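Local coordinates for cGAS/DncV-like nucleotidyltransferase in E. coli homolog (PDB 6E0O), which synthesises cyclic dinucleotide second messengers from nucleoside triphosphates for a CBASS system that protects the bacterium against phage, at residues 187-192 against 221-226; 215-220 against 257-262; 104-109 against 117-122. All coordinates share one frame; numbering follows the deposited sequence. Where two conformers were deposited one is given.

Interaction 1 of 3, residues 187-192 against 221-226; sequences RLYKRM and CLVYNV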
loop_
_atom_site.group_PDB
_atom_site.type_symbol
_atom_site.label_atom_id
_atom_site.label_comp_id
_atom_site.label_asym_id
_atom_site.label_seq_id
_atom_site.Cartn_x
_atom_site.Cartn_y
_atom_site.Cartn_z
ATOM N N ARG A 187 -6.536 -17.862 0.747
ATOM C CA ARG A 187 -5.738 -16.945 -0.063
ATOM C C ARG A 187 -6.608 -15.940 -0.811
ATOM O O ARG A 187 -6.107 -15.183 -1.649
ATOM C CB ARG A 187 -4.771 -17.701 -0.984
ATOM C CG ARG A 187 -4.014 -18.815 -0.225
ATOM C CD ARG A 187 -2.640 -19.147 -0.838
ATOM N NE ARG A 187 -1.853 -17.923 -0.876
ATOM C CZ ARG A 187 -1.298 -17.340 0.183
ATOM N NH1 ARG A 187 -1.382 -17.885 1.393
ATOM N NH2 ARG A 187 -0.666 -16.188 0.032
ATOM N N LEU A 188 -7.890 -15.850 -0.470
ATOM C CA LEU A 188 -8.799 -14.999 -1.224
ATOM C C LEU A 188 -8.767 -13.539 -0.783
ATOM O O LEU A 188 -9.121 -12.681 -1.585
ATOM C CB LEU A 188 -10.218 -15.571 -1.195
ATOM C CG LEU A 188 -10.360 -16.894 -1.947
ATOM C CD1 LEU A 188 -11.697 -17.532 -1.612
ATOM C CD2 LEU A 188 -10.222 -16.692 -3.446
ATOM N N TYR A 189 -8.334 -13.224 0.443
ATOM C CA TYR A 189 -8.284 -11.817 0.846
ATOM C C TYR A 189 -7.457 -10.993 -0.154
ATOM O O TYR A 189 -7.944 -10.018 -0.745
ATOM C CB TYR A 189 -7.752 -11.662 2.286
ATOM C CG TYR A 189 -7.316 -10.242 2.576
ATOM C CD1 TYR A 189 -8.209 -9.186 2.452
ATOM C CD2 TYR A 189 -6.004 -9.953 2.926
ATOM C CE1 TYR A 189 -7.810 -7.891 2.663
ATOM C CE2 TYR A 189 -5.597 -8.645 3.140
ATOM C CZ TYR A 189 -6.503 -7.623 3.012
ATOM O OH TYR A 189 -6.084 -6.327 3.217
ATOM N N LYS A 190 -6.193 -11.376 -0.376
ATOM C CA LYS A 190 -5.363 -10.568 -1.266
ATOM C C LYS A 190 -5.787 -10.720 -2.720
ATOM O O LYS A 190 -5.636 -9.786 -3.507
ATOM C CB LYS A 190 -3.876 -10.883 -1.093
ATOM C CG LYS A 190 -3.338 -10.405 0.246
ATOM C CD LYS A 190 -1.844 -10.559 0.374
ATOM C CE LYS A 190 -1.371 -10.037 1.722
ATOM N NZ LYS A 190 0.101 -10.217 1.849
ATOM N N ARG A 191 -6.319 -11.886 -3.093
ATOM C CA ARG A 191 -6.814 -12.075 -4.454
ATOM C C ARG A 191 -7.972 -11.135 -4.752
ATOM O O ARG A 191 -8.044 -10.566 -5.846
ATOM C CB ARG A 191 -7.172 -13.545 -4.666
ATOM C CG ARG A 191 -5.918 -14.374 -4.762
ATOM C CD ARG A 191 -6.162 -15.848 -4.825
ATOM N NE ARG A 191 -4.887 -16.544 -4.670
ATOM C CZ ARG A 191 -4.754 -17.858 -4.667
ATOM N NH1 ARG A 191 -5.823 -18.620 -4.828
ATOM N NH2 ARG A 191 -3.560 -18.397 -4.488
ATOM N N MET A 192 -8.860 -10.928 -3.776
ATOM C CA MET A 192 -9.954 -9.979 -3.944
ATOM C C MET A 192 -9.449 -8.538 -3.973
ATOM O O MET A 192 -9.940 -7.724 -4.763
ATOM C CB MET A 192 -10.975 -10.176 -2.825
ATOM C CG MET A 192 -11.718 -11.502 -2.925
ATOM S SD MET A 192 -12.713 -11.647 -4.431
ATOM C CE MET A 192 -12.216 -13.250 -5.050
ATOM N N CYS A 221 -7.771 -1.938 3.091
ATOM C CA CYS A 221 -8.451 -1.835 4.378
ATOM C C CYS A 221 -9.923 -2.215 4.262
ATOM O O CYS A 221 -10.461 -2.878 5.153
ATOM C CB CYS A 221 -8.314 -0.420 4.938
ATOM S SG CYS A 221 -6.639 0.068 5.451
ATOM N N LEU A 222 -10.597 -1.795 3.186
ATOM C CA LEU A 222 -12.008 -2.136 3.032
ATOM C C LEU A 222 -12.195 -3.645 2.991
ATOM O O LEU A 222 -13.039 -4.196 3.705
ATOM C CB LEU A 222 -12.579 -1.518 1.761
ATOM C CG LEU A 222 -12.684 0.006 1.736
ATOM C CD1 LEU A 222 -13.040 0.459 0.321
ATOM C CD2 LEU A 222 -13.693 0.503 2.742
ATOM N N VAL A 223 -11.430 -4.335 2.141
ATOM C CA VAL A 223 -11.604 -5.778 2.028
ATOM C C VAL A 223 -11.212 -6.464 3.332
ATOM O O VAL A 223 -11.785 -7.499 3.692
ATOM C CB VAL A 223 -10.830 -6.321 0.811
ATOM C CG1 VAL A 223 -11.068 -7.806 0.654
ATOM C CG2 VAL A 223 -11.235 -5.584 -0.460
ATOM N N TYR A 224 -10.251 -5.897 4.058
ATOM C CA TYR A 224 -9.788 -6.486 5.305
ATOM C C TYR A 224 -10.922 -6.610 6.312
ATOM O O TYR A 224 -10.924 -7.534 7.134
ATOM C CB TYR A 224 -8.646 -5.631 5.893
ATOM C CG TYR A 224 -8.083 -6.210 7.170
ATOM C CD1 TYR A 224 -7.183 -7.261 7.127
ATOM C CD2 TYR A 224 -8.472 -5.739 8.417
ATOM C CE1 TYR A 224 -6.688 -7.824 8.286
ATOM C CE2 TYR A 224 -7.981 -6.293 9.572
ATOM C CZ TYR A 224 -7.090 -7.327 9.501
ATOM O OH TYR A 224 -6.604 -7.880 10.660
ATOM N N ASN A 225 -11.882 -5.691 6.278
ATOM C CA ASN A 225 -12.974 -5.684 7.244
ATOM C C ASN A 225 -14.130 -6.596 6.856
ATOM O O ASN A 225 -15.080 -6.736 7.637
ATOM C CB ASN A 225 -13.459 -4.252 7.488
ATOM C CG ASN A 225 -12.500 -3.455 8.358
ATOM O OD1 ASN A 225 -12.667 -3.367 9.574
ATOM N ND2 ASN A 225 -11.482 -2.870 7.737
ATOM N N VAL A 226 -14.067 -7.229 5.695
ATOM C CA VAL A 226 -15.078 -8.235 5.346
ATOM C C VAL A 226 -14.812 -9.481 6.153
ATOM O O VAL A 226 -13.673 -9.998 6.141
ATOM C CB VAL A 226 -15.021 -8.529 3.841
ATOM C CG1 VAL A 226 -15.979 -9.662 3.483
ATOM C CG2 VAL A 226 -15.340 -7.283 3.036
#

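Interaction 2 of 3, residues 215-220 against 257-262; sequences SSFFIE and YTEVNR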
loop_
_atom_site.group_PDB
_atom_site.type_symbol
_atom_site.label_atom_id
_atom_site.label_comp_id
_atom_site.label_asym_id
_atom_site.label_seq_id
_atom_site.Cartn_x
_atom_site.Cartn_y
_atom_site.Cartn_z
ATOM N N SER A 215 -7.507 4.691 -2.961
ATOM C CA SER A 215 -6.119 4.286 -3.102
ATOM C C SER A 215 -6.024 2.784 -2.869
ATOM O O SER A 215 -6.954 2.144 -2.371
ATOM C CB SER A 215 -5.273 4.997 -2.046
ATOM O OG SER A 215 -5.640 4.503 -0.765
ATOM N N SER A 216 -4.865 2.221 -3.208
ATOM C CA SER A 216 -4.608 0.816 -2.908
ATOM C C SER A 216 -4.750 0.543 -1.419
ATOM O O SER A 216 -5.352 -0.456 -1.016
ATOM C CB SER A 216 -3.206 0.413 -3.369
ATOM O OG SER A 216 -2.874 -0.884 -2.878
ATOM N N PHE A 217 -4.204 1.430 -0.584
ATOM C CA PHE A 217 -4.322 1.265 0.859
ATOM C C PHE A 217 -5.785 1.197 1.274
ATOM O O PHE A 217 -6.174 0.359 2.097
ATOM C CB PHE A 217 -3.618 2.429 1.560
ATOM C CG PHE A 217 -3.728 2.395 3.055
ATOM C CD1 PHE A 217 -2.889 1.587 3.803
ATOM C CD2 PHE A 217 -4.667 3.168 3.714
ATOM C CE1 PHE A 217 -2.986 1.553 5.172
ATOM C CE2 PHE A 217 -4.770 3.128 5.091
ATOM C CZ PHE A 217 -3.926 2.321 5.816
ATOM N N PHE A 218 -6.603 2.098 0.738
ATOM C CA PHE A 218 -8.014 2.140 1.096
ATOM C C PHE A 218 -8.703 0.842 0.701
ATOM O O PHE A 218 -9.450 0.260 1.496
ATOM C CB PHE A 218 -8.631 3.354 0.410
ATOM C CG PHE A 218 -9.988 3.755 0.911
ATOM C CD1 PHE A 218 -10.195 4.110 2.227
ATOM C CD2 PHE A 218 -11.046 3.856 0.031
ATOM C CE1 PHE A 218 -11.434 4.519 2.661
ATOM C CE2 PHE A 218 -12.282 4.262 0.466
ATOM C CZ PHE A 218 -12.465 4.616 1.779
ATOM N N ILE A 219 -8.443 0.358 -0.516
ATOM C CA ILE A 219 -9.031 -0.908 -0.955
ATOM C C ILE A 219 -8.617 -2.037 -0.014
ATOM O O ILE A 219 -9.444 -2.850 0.417
ATOM C CB ILE A 219 -8.640 -1.205 -2.416
ATOM C CG1 ILE A 219 -9.265 -0.169 -3.352
ATOM C CG2 ILE A 219 -9.036 -2.632 -2.805
ATOM C CD1 ILE A 219 -8.821 -0.290 -4.801
ATOM N N GLU A 220 -7.322 -2.102 0.313
ATOM C CA GLU A 220 -6.839 -3.157 1.196
ATOM C C GLU A 220 -7.561 -3.134 2.531
ATOM O O GLU A 220 -7.942 -4.190 3.056
ATOM C CB GLU A 220 -5.335 -3.018 1.409
ATOM C CG GLU A 220 -4.538 -3.416 0.184
ATOM C CD GLU A 220 -3.052 -3.257 0.352
ATOM O OE1 GLU A 220 -2.476 -3.751 1.343
ATOM O OE2 GLU A 220 -2.462 -2.626 -0.537
ATOM N N TYR A 257 -14.827 0.486 10.509
ATOM C CA TYR A 257 -13.758 -0.329 9.959
ATOM C C TYR A 257 -12.423 0.066 10.576
ATOM O O TYR A 257 -12.168 1.236 10.864
ATOM C CB TYR A 257 -13.692 -0.097 8.446
ATOM C CG TYR A 257 -14.634 -0.930 7.602
ATOM C CD1 TYR A 257 -15.761 -1.544 8.139
ATOM C CD2 TYR A 257 -14.371 -1.117 6.252
ATOM C CE1 TYR A 257 -16.588 -2.331 7.345
ATOM C CE2 TYR A 257 -15.182 -1.894 5.466
ATOM C CZ TYR A 257 -16.285 -2.496 6.008
ATOM O OH TYR A 257 -17.058 -3.268 5.180
ATOM N N THR A 258 -11.547 -0.916 10.735
ATOM C CA THR A 258 -10.176 -0.637 11.137
ATOM C C THR A 258 -9.267 -0.574 9.910
ATOM O O THR A 258 -9.584 -1.096 8.839
ATOM C CB THR A 258 -9.633 -1.697 12.104
ATOM O OG1 THR A 258 -9.395 -2.920 11.400
ATOM C CG2 THR A 258 -10.592 -1.971 13.247
ATOM N N GLU A 259 -8.110 0.061 10.078
ATOM C CA GLU A 259 -7.016 -0.157 9.145
ATOM C C GLU A 259 -6.569 -1.607 9.264
ATOM O O GLU A 259 -6.885 -2.291 10.236
ATOM C CB GLU A 259 -5.873 0.819 9.435
ATOM C CG GLU A 259 -6.293 2.271 9.169
ATOM C CD GLU A 259 -5.189 3.295 9.304
ATOM O OE1 GLU A 259 -4.123 2.972 9.851
ATOM O OE2 GLU A 259 -5.390 4.445 8.859
ATOM N N VAL A 260 -5.847 -2.086 8.250
ATOM C CA VAL A 260 -5.313 -3.444 8.302
ATOM C C VAL A 260 -4.465 -3.630 9.549
ATOM O O VAL A 260 -4.450 -4.712 10.141
ATOM C CB VAL A 260 -4.517 -3.777 7.024
ATOM C CG1 VAL A 260 -3.952 -5.181 7.124
ATOM C CG2 VAL A 260 -5.386 -3.642 5.783
ATOM N N ASN A 261 -3.757 -2.578 9.976
ATOM C CA ASN A 261 -2.903 -2.667 11.156
ATOM C C ASN A 261 -3.685 -2.903 12.444
ATOM O O ASN A 261 -3.070 -3.234 13.459
ATOM C CB ASN A 261 -2.016 -1.421 11.276
ATOM C CG ASN A 261 -2.806 -0.131 11.382
ATOM O OD1 ASN A 261 -3.772 -0.035 12.129
ATOM N ND2 ASN A 261 -2.388 0.869 10.628
ATOM N N ARG A 262 -5.004 -2.725 12.435
ATOM C CA ARG A 262 -5.877 -2.946 13.588
ATOM C C ARG A 262 -5.557 -2.037 14.767
ATOM O O ARG A 262 -6.039 -2.277 15.886
ATOM C CB ARG A 262 -5.907 -4.411 14.042
ATOM C CG ARG A 262 -6.746 -5.292 13.152
ATOM C CD ARG A 262 -6.995 -6.654 13.772
ATOM N NE ARG A 262 -8.254 -7.223 13.302
ATOM C CZ ARG A 262 -8.530 -8.523 13.275
ATOM N NH1 ARG A 262 -7.632 -9.407 13.687
ATOM N NH2 ARG A 262 -9.706 -8.937 12.826
#

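Interaction 3 of 3, residues 104-109 against 117-122; sequences DTEEAL and VERKNK. With nucleotides of chain B.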
loop_
_atom_site.group_PDB
_atom_site.type_symbol
_atom_site.label_atom_id
_atom_site.label_comp_id
_atom_site.label_asym_id
_atom_site.label_seq_id
_atom_site.Cartn_x
_atom_site.Cartn_y
_atom_site.Cartn_z
ATOM N N ASP A 104 19.377 15.260 2.470
ATOM C CA ASP A 104 20.545 14.391 2.407
ATOM C C ASP A 104 20.236 13.118 1.632
ATOM O O ASP A 104 21.093 12.597 0.906
ATOM C CB ASP A 104 21.007 14.052 3.823
ATOM C CG ASP A 104 21.650 15.229 4.534
ATOM O OD1 ASP A 104 21.897 16.280 3.894
ATOM O OD2 ASP A 104 21.906 15.098 5.749
ATOM N N THR A 105 19.010 12.607 1.773
ATOM C CA THR A 105 18.587 11.435 1.016
ATOM C C THR A 105 18.571 11.748 -0.473
ATOM O O THR A 105 19.072 10.970 -1.290
ATOM C CB THR A 105 17.198 10.995 1.487
ATOM O OG1 THR A 105 17.237 10.676 2.878
ATOM C CG2 THR A 105 16.744 9.765 0.730
ATOM N N GLU A 106 18.004 12.900 -0.841
ATOM C CA GLU A 106 17.987 13.305 -2.242
ATOM C C GLU A 106 19.404 13.432 -2.789
ATOM O O GLU A 106 19.692 12.989 -3.904
ATOM C CB GLU A 106 17.215 14.618 -2.371
ATOM C CG GLU A 106 17.040 15.087 -3.788
ATOM C CD GLU A 106 16.244 16.378 -3.896
ATOM O OE1 GLU A 106 15.783 16.901 -2.858
ATOM O OE2 GLU A 106 16.078 16.872 -5.026
ATOM N N GLU A 107 20.309 14.001 -1.995
ATOM C CA GLU A 107 21.693 14.170 -2.426
ATOM C C GLU A 107 22.369 12.825 -2.635
ATOM O O GLU A 107 23.053 12.612 -3.642
ATOM C CB GLU A 107 22.422 14.978 -1.361
ATOM C CG GLU A 107 23.838 15.324 -1.653
ATOM C CD GLU A 107 24.365 16.341 -0.659
ATOM O OE1 GLU A 107 23.722 17.400 -0.490
ATOM O OE2 GLU A 107 25.411 16.070 -0.037
ATOM N N ALA A 108 22.202 11.904 -1.685
ATOM C CA ALA A 108 22.795 10.579 -1.822
ATOM C C ALA A 108 22.327 9.914 -3.105
ATOM O O ALA A 108 23.118 9.276 -3.808
ATOM C CB ALA A 108 22.433 9.720 -0.607
ATOM N N LEU A 109 21.041 10.062 -3.428
ATOM C CA LEU A 109 20.499 9.446 -4.630
ATOM C C LEU A 109 20.974 10.172 -5.880
ATOM O O LEU A 109 21.361 9.533 -6.864
ATOM C CB LEU A 109 18.978 9.409 -4.529
ATOM C CG LEU A 109 18.442 8.512 -3.403
ATOM C CD1 LEU A 109 16.954 8.756 -3.181
ATOM C CD2 LEU A 109 18.701 7.050 -3.732
ATOM N N VAL A 117 16.622 11.369 -10.570
ATOM C CA VAL A 117 16.118 11.655 -9.232
ATOM C C VAL A 117 15.173 12.843 -9.297
ATOM O O VAL A 117 15.532 13.909 -9.811
ATOM C CB VAL A 117 17.280 11.927 -8.261
ATOM C CG1 VAL A 117 16.744 12.281 -6.886
ATOM C CG2 VAL A 117 18.180 10.716 -8.184
ATOM N N GLU A 118 13.969 12.666 -8.749
ATOM C CA GLU A 118 12.973 13.728 -8.697
ATOM C C GLU A 118 12.365 13.763 -7.304
ATOM O O GLU A 118 11.776 12.779 -6.852
ATOM C CB GLU A 118 11.877 13.497 -9.742
ATOM C CG GLU A 118 12.399 13.406 -11.163
ATOM C CD GLU A 118 11.299 13.180 -12.181
ATOM O OE1 GLU A 118 11.615 13.053 -13.382
ATOM O OE2 GLU A 118 10.116 13.130 -11.782
ATOM N N ARG A 119 12.488 14.897 -6.633
ATOM C CA ARG A 119 11.856 15.057 -5.336
ATOM C C ARG A 119 10.348 15.147 -5.507
ATOM O O ARG A 119 9.850 15.873 -6.373
ATOM C CB ARG A 119 12.378 16.314 -4.659
ATOM C CG ARG A 119 11.745 16.552 -3.318
ATOM C CD ARG A 119 12.480 17.619 -2.566
ATOM N NE ARG A 119 11.856 17.907 -1.284
ATOM C CZ ARG A 119 12.531 18.111 -0.160
ATOM N NH1 ARG A 119 13.857 18.016 -0.154
ATOM N NH2 ARG A 119 11.880 18.376 0.963
ATOM N N LYS A 120 9.626 14.405 -4.678
ATOM C CA LYS A 120 8.171 14.415 -4.656
ATOM C C LYS A 120 7.683 14.834 -3.272
ATOM O O LYS A 120 8.466 14.990 -2.333
ATOM C CB LYS A 120 7.605 13.048 -5.051
ATOM C CG LYS A 120 8.093 12.534 -6.387
ATOM C CD LYS A 120 7.614 13.383 -7.548
ATOM C CE LYS A 120 8.259 12.914 -8.846
ATOM N NZ LYS A 120 7.827 13.712 -10.025
ATOM N N ASN A 121 6.364 14.984 -3.142
ATOM C CA ASN A 121 5.796 15.525 -1.913
ATOM C C ASN A 121 6.097 14.639 -0.709
ATOM O O ASN A 121 6.353 15.147 0.392
ATOM C CB ASN A 121 4.289 15.699 -2.090
ATOM C CG ASN A 121 3.659 16.486 -0.960
ATOM O OD1 ASN A 121 4.235 17.455 -0.467
ATOM N ND2 ASN A 121 2.472 16.069 -0.541
ATOM N N LYS A 122 6.059 13.315 -0.893
ATOM C CA LYS A 122 6.166 12.372 0.214
ATOM C C LYS A 122 7.346 11.422 0.076
ATOM O O LYS A 122 7.494 10.522 0.910
ATOM C CB LYS A 122 4.873 11.565 0.367
ATOM C CG LYS A 122 3.673 12.393 0.780
ATOM C CD LYS A 122 2.418 11.551 0.959
ATOM C CE LYS A 122 1.178 12.426 1.060
ATOM N NZ LYS A 122 -0.066 11.621 1.113
ATOM P P A B 2 0.742 8.738 -2.484
ATOM O OP1 A B 2 0.605 9.584 -1.269
ATOM O OP2 A B 2 0.709 9.383 -3.826
ATOM O "O5'" A B 2 2.119 7.942 -2.365
ATOM C "C5'" A B 2 3.363 8.565 -2.674
ATOM C "C4'" A B 2 4.516 7.878 -1.983
ATOM O "O4'" A B 2 4.424 8.138 -0.558
ATOM C "C3'" A B 2 4.557 6.361 -2.142
ATOM O "O3'" A B 2 5.907 5.906 -2.203
ATOM C "C2'" A B 2 3.892 5.863 -0.866
ATOM O "O2'" A B 2 4.287 4.567 -0.460
ATOM C "C1'" A B 2 4.313 6.920 0.152
ATOM N N9 A B 2 3.324 7.109 1.214
ATOM C C8 A B 2 2.112 7.751 1.111
ATOM N N7 A B 2 1.422 7.764 2.222
ATOM C C5 A B 2 2.228 7.074 3.118
ATOM C C6 A B 2 2.064 6.731 4.474
ATOM N N6 A B 2 1.001 7.047 5.217
ATOM N N1 A B 2 3.070 6.055 5.049
ATOM C C2 A B 2 4.145 5.721 4.338
ATOM N N3 A B 2 4.417 5.983 3.060
ATOM C C4 A B 2 3.405 6.669 2.506
HETATM O O HOH W 1 14.138 17.050 -7.635
#

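Interaction 1 of 3, residues 187-192 against 221-226
The packing of helix 188-205 against helix 216-224, in the helical C-terminal part of this cGAS-like enzyme, is carried here by Tyr189, which lies against Val223 and Tyr224. With CG anti to the backbone N (chi1 163°), the Tyr189 ring swings off the first turn of its helix to the end of the other. Its CD1 edge meets Val223 CG1 at 3.6 Å, the methyl lying close to the ring plane. Further out, Tyr189 CE1 approaches the backbone Tyr224 N at 3.4 Å, and Tyr189 OH comes within 3.8 Å of Tyr224 CB. The two aromatic rings form a T-shaped pair: the edge of Tyr224 is turned toward the face of Tyr189, with centroids 6.0 Å apart and planes at 76°. One turn along, Met192 CB touches Val223 CG1 at 4.2 Å, so this one methyl touches Tyr189 and Met192 alike. The Tyr189 hydroxyl hydrogen-bonds to Glu220 O, fixing the far end of the ring, while Lys181 makes a cation-pi contact with Tyr224. Asn225 ND2 donates to Cys221 O at 2.8 Å. All four touching residues are buried, an aromatic and aliphatic helix-helix interface within the all-helical lobe of a CD-NTase.

Interaction 2 of 3, residues 215-220 against 257-262
Val260 and Glu259, the first residues of a type I beta turn from Glu259 to Arg262, rest against Glu220 and Phe217 of helix 216-224, joining a loop of the C-terminal half to one of its helices. The close part sets apolar groups against polar ones: a valine methyl on a helix carbonyl, a ring edge on a carboxylate. Val260, Phe217 and Glu220 are buried. Val260 points its side chain at the helix and brings CG2, the methyl beside its backbone N, to 3.8 Å from Glu220 O and 4.4 Å from Glu220 CB. A chi1 of 177° lays the Phe217 ring beside its own carbonyl carbon, and from there CZ reaches Glu259 CD at 3.8 Å. The carboxylate sits at the ring edge, near its plane, and is itself turned 89° against the ring. No hydrogen bond crosses between the two segments. Glu220 OE1 looks elsewhere, to His174 NE2, and the ring of His174 meets that of Phe217. At the start of the helix Ser215 OG caps Phe218 N, and the next residue, Ser216, probably takes part in GTP binding. Glu259 bridges to the looser side, staying partly exposed, as is Thr258, while Arg262 is open to solvent. There the turn is braced by internal bonds as well as by Asn177 ND2, which meets Val260 O. Asn261 ND2 donates to the anti lone pair of Glu259 OE1 at 2.8 Å. Glu259 O is gripped twice, by Arg262 N at 2.9 Å and by Thr258 OG1 at 2.8 Å, the two donors arriving from opposite faces of its carbonyl plane.

Interaction 3 of 3, residues 104-109 against 117-122
A chi1 of -176° turns Glu106 CG directly away from its own backbone N and the chain runs on extended, while Arg119 is likewise anti at CG and straight as far as NE; the two side chains reach each other and meet at about a right angle, the carboxylate lying across the arginine methylenes. Glu106 OE1 is 3.4 Å from Arg119 CD and forms a rather long salt bridge with Arg119 NH1 at 3.5 Å, reached at the guanidinium edge, near its plane. With the planes 57° apart and one oxygen engaged, this is not the coplanar, two-pronged pairing. A water ties the same residues together on the backbone side: it donates to Glu106 OE2 at 3.3 Å and accepts from Arg119 N at 2.9 Å. Deeper in, Leu109 CB lies 4.0 Å from Val117 CG2, which also rests on the carbonyl of Leu109, and Val117 CG1 faces the Glu106 stem. Helix 98-113 and strand 117-119 run nearly antiparallel here, their short axes at 165°, packing the helix over strand 117-119 and its neighbours 124-126 and 135-147 in the sheet of the nucleotidyltransferase core. Beyond the strand, Lys122 NZ donates to OP1 of nucleotide A2 of chain B at 3.2 Å, in line with its place in the probable ATP site. The stronger partner of each charged group lies elsewhere: Arg110 NH1 for Glu106 OE2, Asp162 OD2 for Arg119 NE. The contact thus joins an apolar inner layer to a partly exposed network of alternating charges, to which the long Glu106-Arg119 pair probably adds only modestly.

How the interactions relate
Following the chain, interaction 3 comes first: it closes the short connection from helix 98-113 to strand 117-119 and belongs to the nucleotidyltransferase core. Interaction 1 then opens at 187-192, and interaction 2 opens at 215-220 before interaction 1 closes at 221-226; interaction 2 closes last, at 257-262. These two therefore cross, and both use helix 216-224, which is held on one flank by helix 188-205 and on another by the loop after helix 236-252. They also touch directly, Asn225 ND2 probably hydrogen-bonding to Thr258 O at 2.8 Å. Interaction 3 stands apart, its centre about 33 Å from that of interaction 1, across the centre of the chain.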